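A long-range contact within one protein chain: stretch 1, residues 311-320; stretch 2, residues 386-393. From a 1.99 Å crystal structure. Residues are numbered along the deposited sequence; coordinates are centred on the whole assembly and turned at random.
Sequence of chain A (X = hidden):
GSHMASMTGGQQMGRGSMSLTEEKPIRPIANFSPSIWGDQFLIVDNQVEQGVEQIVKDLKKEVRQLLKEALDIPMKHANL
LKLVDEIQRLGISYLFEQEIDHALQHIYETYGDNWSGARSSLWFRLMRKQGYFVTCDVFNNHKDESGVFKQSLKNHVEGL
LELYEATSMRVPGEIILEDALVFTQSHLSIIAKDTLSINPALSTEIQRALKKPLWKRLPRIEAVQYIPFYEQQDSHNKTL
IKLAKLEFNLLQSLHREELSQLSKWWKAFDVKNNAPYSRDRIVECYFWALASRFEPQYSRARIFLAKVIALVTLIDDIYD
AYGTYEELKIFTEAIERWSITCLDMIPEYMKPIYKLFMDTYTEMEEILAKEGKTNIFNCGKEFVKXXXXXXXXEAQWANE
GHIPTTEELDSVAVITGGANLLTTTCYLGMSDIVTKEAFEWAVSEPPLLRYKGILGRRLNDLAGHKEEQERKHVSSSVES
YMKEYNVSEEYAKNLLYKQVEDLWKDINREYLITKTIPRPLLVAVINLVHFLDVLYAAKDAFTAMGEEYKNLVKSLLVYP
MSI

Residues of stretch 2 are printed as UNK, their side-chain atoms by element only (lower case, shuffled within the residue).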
# COMPACT_ATOMS: atom_id res chain seq x y z
N LEU A 311 9.23 -5.60 15.03
CA LEU A 311 8.90 -5.73 16.46
C LEU A 311 7.52 -6.34 16.69
O LEU A 311 7.31 -7.13 17.62
CB LEU A 311 8.98 -4.37 17.15
CG LEU A 311 10.37 -3.82 17.44
CD1 LEU A 311 10.20 -2.38 17.94
CD2 LEU A 311 11.06 -4.69 18.50
N VAL A 312 6.57 -5.95 15.83
CA VAL A 312 5.22 -6.49 15.84
C VAL A 312 5.24 -7.99 15.55
O VAL A 312 4.56 -8.77 16.21
CB VAL A 312 4.36 -5.79 14.76
CG1 VAL A 312 3.08 -6.56 14.50
CG2 VAL A 312 4.07 -4.37 15.18
N THR A 313 6.02 -8.36 14.55
CA THR A 313 6.18 -9.76 14.19
C THR A 313 6.69 -10.57 15.38
O THR A 313 6.15 -11.64 15.67
CB THR A 313 7.14 -9.89 12.98
OG1 THR A 313 6.62 -9.13 11.88
CG2 THR A 313 7.29 -11.34 12.57
N LEU A 314 7.70 -10.05 16.08
CA LEU A 314 8.24 -10.73 17.26
C LEU A 314 7.18 -10.86 18.32
O LEU A 314 6.93 -11.96 18.84
CB LEU A 314 9.42 -9.96 17.84
CG LEU A 314 10.74 -10.08 17.08
CD1 LEU A 314 11.63 -8.88 17.36
CD2 LEU A 314 11.43 -11.34 17.50
N ILE A 315 6.55 -9.73 18.65
CA ILE A 315 5.57 -9.68 19.75
C ILE A 315 4.37 -10.59 19.45
O ILE A 315 3.90 -11.30 20.35
CB ILE A 315 5.12 -8.24 20.06
CG1 ILE A 315 6.29 -7.43 20.63
CG2 ILE A 315 4.01 -8.23 21.08
CD1 ILE A 315 5.96 -5.96 20.81
N ASP A 316 3.89 -10.58 18.21
CA ASP A 316 2.81 -11.47 17.81
C ASP A 316 3.19 -12.94 18.00
O ASP A 316 2.38 -13.75 18.43
CB ASP A 316 2.41 -11.24 16.36
CG ASP A 316 1.18 -10.37 16.22
OD1 ASP A 316 0.33 -10.39 17.14
OD2 ASP A 316 1.06 -9.66 15.20
N ASP A 317 4.44 -13.26 17.69
CA ASP A 317 4.93 -14.62 17.80
C ASP A 317 5.10 -15.07 19.25
O ASP A 317 5.24 -16.26 19.52
CB ASP A 317 6.23 -14.81 17.01
CG ASP A 317 6.00 -14.79 15.50
OD1 ASP A 317 4.82 -14.80 15.07
OD2 ASP A 317 7.00 -14.78 14.75
N ILE A 318 5.09 -14.12 20.19
CA ILE A 318 5.10 -14.46 21.61
C ILE A 318 3.66 -14.65 22.10
O ILE A 318 3.37 -15.54 22.89
CB ILE A 318 5.74 -13.35 22.48
CG1 ILE A 318 7.21 -13.14 22.11
CG2 ILE A 318 5.64 -13.71 23.95
CD1 ILE A 318 7.86 -11.98 22.85
N TYR A 319 2.76 -13.81 21.62
CA TYR A 319 1.38 -13.87 22.09
C TYR A 319 0.59 -15.00 21.44
O TYR A 319 -0.31 -15.56 22.08
CB TYR A 319 0.67 -12.53 21.90
CG TYR A 319 0.97 -11.56 23.01
CD1 TYR A 319 0.05 -11.35 24.04
CD2 TYR A 319 2.18 -10.87 23.05
CE1 TYR A 319 0.33 -10.46 25.07
CE2 TYR A 319 2.46 -9.99 24.07
CZ TYR A 319 1.54 -9.79 25.08
OH TYR A 319 1.84 -8.91 26.10
N ASP A 320 0.91 -15.33 20.20
CA ASP A 320 0.13 -16.34 19.49
C ASP A 320 0.29 -17.71 20.13
O ASP A 320 -0.63 -18.21 20.78
CB ASP A 320 0.51 -16.40 18.01
CG ASP A 320 -0.55 -17.11 17.17
OD1 ASP A 320 -0.24 -17.54 16.04
OD2 ASP A 320 -1.69 -17.24 17.66
N UNK A 386 -1.70 0.20 23.22
CA UNK A 386 -3.06 -0.29 22.97
C UNK A 386 -3.05 -1.55 22.12
O UNK A 386 -3.91 -2.41 22.25
c UNK A 386 -5.41 0.48 22.45
o UNK A 386 -6.10 0.32 21.43
o UNK A 386 -5.86 0.37 23.61
c UNK A 386 -3.93 0.78 22.31
N UNK A 387 -2.04 -1.66 21.26
CA UNK A 387 -1.85 -2.86 20.44
C UNK A 387 -1.55 -4.08 21.32
O UNK A 387 -2.19 -5.13 21.18
c UNK A 387 -1.09 -4.42 17.72
c UNK A 387 0.92 -4.49 19.00
c UNK A 387 0.51 -6.17 17.35
c UNK A 387 -0.70 -5.56 17.04
c UNK A 387 1.32 -5.64 18.32
c UNK A 387 -0.71 -2.63 19.44
c UNK A 387 -0.29 -3.87 18.71
N UNK A 388 -0.59 -3.94 22.24
CA UNK A 388 -0.22 -5.03 23.13
C UNK A 388 -1.37 -5.37 24.09
O UNK A 388 -1.64 -6.54 24.36
c UNK A 388 1.05 -4.70 23.92
c UNK A 388 1.54 -5.91 24.69
c UNK A 388 2.12 -4.21 22.95
N UNK A 389 -2.01 -4.33 24.61
CA UNK A 389 -3.18 -4.45 25.48
C UNK A 389 -4.20 -5.38 24.87
O UNK A 389 -4.68 -6.30 25.53
c UNK A 389 -4.47 -1.12 26.88
n UNK A 389 -4.08 1.47 25.87
n UNK A 389 -3.49 -0.17 27.38
n UNK A 389 -2.42 1.87 27.43
c UNK A 389 -3.96 -2.54 26.97
c UNK A 389 -3.33 1.06 26.89
c UNK A 389 -3.85 -3.09 25.59
N UNK A 390 -4.54 -5.14 23.61
CA UNK A 390 -5.59 -5.92 22.98
C UNK A 390 -5.13 -7.33 22.61
O UNK A 390 -5.95 -8.25 22.53
n UNK A 390 -6.54 -2.83 22.35
c UNK A 390 -6.21 -5.17 21.79
c UNK A 390 -7.11 -4.03 22.24
o UNK A 390 -8.30 -4.23 22.50
N UNK A 391 -3.83 -7.50 22.40
CA UNK A 391 -3.28 -8.85 22.31
C UNK A 391 -3.53 -9.58 23.64
O UNK A 391 -3.83 -10.77 23.65
c UNK A 391 0.10 -8.50 20.34
c UNK A 391 -1.79 -8.84 21.97
c UNK A 391 -2.02 -9.55 19.55
c UNK A 391 -1.41 -8.53 20.51
N UNK A 392 -3.44 -8.84 24.75
CA UNK A 392 -3.65 -9.44 26.07
C UNK A 392 -5.13 -9.65 26.35
O UNK A 392 -5.51 -10.53 27.15
s UNK A 392 -1.97 -10.79 28.44
c UNK A 392 -2.98 -9.29 28.53
c UNK A 392 -2.95 -11.93 29.41
c UNK A 392 -3.03 -8.59 27.18
N UNK A 393 -5.97 -8.85 25.70
CA UNK A 393 -7.41 -9.04 25.79
C UNK A 393 -7.77 -10.44 25.32
O UNK A 393 -8.46 -11.19 26.04
c UNK A 393 -9.59 -8.52 24.60
c UNK A 393 -8.26 -6.67 25.67
c UNK A 393 -8.19 -8.01 24.94

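Position 386 carries two side-chain carbons, the second bearing two oxygens, and it lies beyond reach of stretch 1. A carboxylate attached directly to CB identifies Asp386. At position 387 a single carbon leads into a ring of six carbons with no heteroatom, and CA-to-CB points toward stretch 1. The tip of the ring lies 3.9 Å from Val312 CG1, while Asp316 OD2 approaches its edge, near the ring plane. This is Phe387, and the tip atom is CZ, 4.1 Å from Asp316 OD2.

Position 388 has three carbons, one carrying the other two, and one of the branches comes within 3.3 Å of Tyr319 OH. This is Val388; that branch is CG1, which also packs 3.9 Å from Tyr319 CZ. At position 389 CA-to-CB points away from stretch 1, and the side chain makes no contact with it; its three carbons, nitrogen and terminal carbon with two further nitrogens form a guanidinium side chain. Arg389 instead turns back along its own helix, where NH1 forms a salt bridge with Asp386 OD1 at 3.1 Å.

Two carbons, the second bearing one oxygen and one nitrogen, make position 390 an amide. It too is out of reach of stretch 1, and Asn390 ND2 donates a hydrogen bond to Asp386 O at 2.7 Å. Position 391 has four carbons forked at the second, and its CB sits 3.7 Å from Tyr319 CD1, over one face of the ring. This is Leu391. Its CD1 lies 4.0 Å from Ile315 CG2, and its CD2 lies 3.5 Å from Asp316 OD1.

At position 392 two carbons, a sulfur and a last carbon form an unbranched chain, and the sulfur lies at the edge of the Tyr319 ring, 4.1 Å from Tyr319 CE1. This is Met392, and the sulfur is SD. Position 393 again shows three carbons, one carrying two, and makes no contact with stretch 1; it is Val393.

The two helices run nearly parallel, at 17°, with their axes 10.6 Å apart at closest approach. No hydrogen bond links them, so the contact rests on side-chain packing. Tyr319 contributes the largest buried area, its ring engaging Val388, Leu391 and Met392. Leu391 CB makes a CH-pi contact over the ring face, and Met392 SD a sulfur-aromatic contact at the edge. The Tyr319 hydroxyl is hydrogen-bonded elsewhere in the structure, so its polar end is satisfied beside Val388. Ile315 packs against Leu391, and Val312 extends the apolar contact to Phe387.

Stretch 2 386-393: DFVRNLMV
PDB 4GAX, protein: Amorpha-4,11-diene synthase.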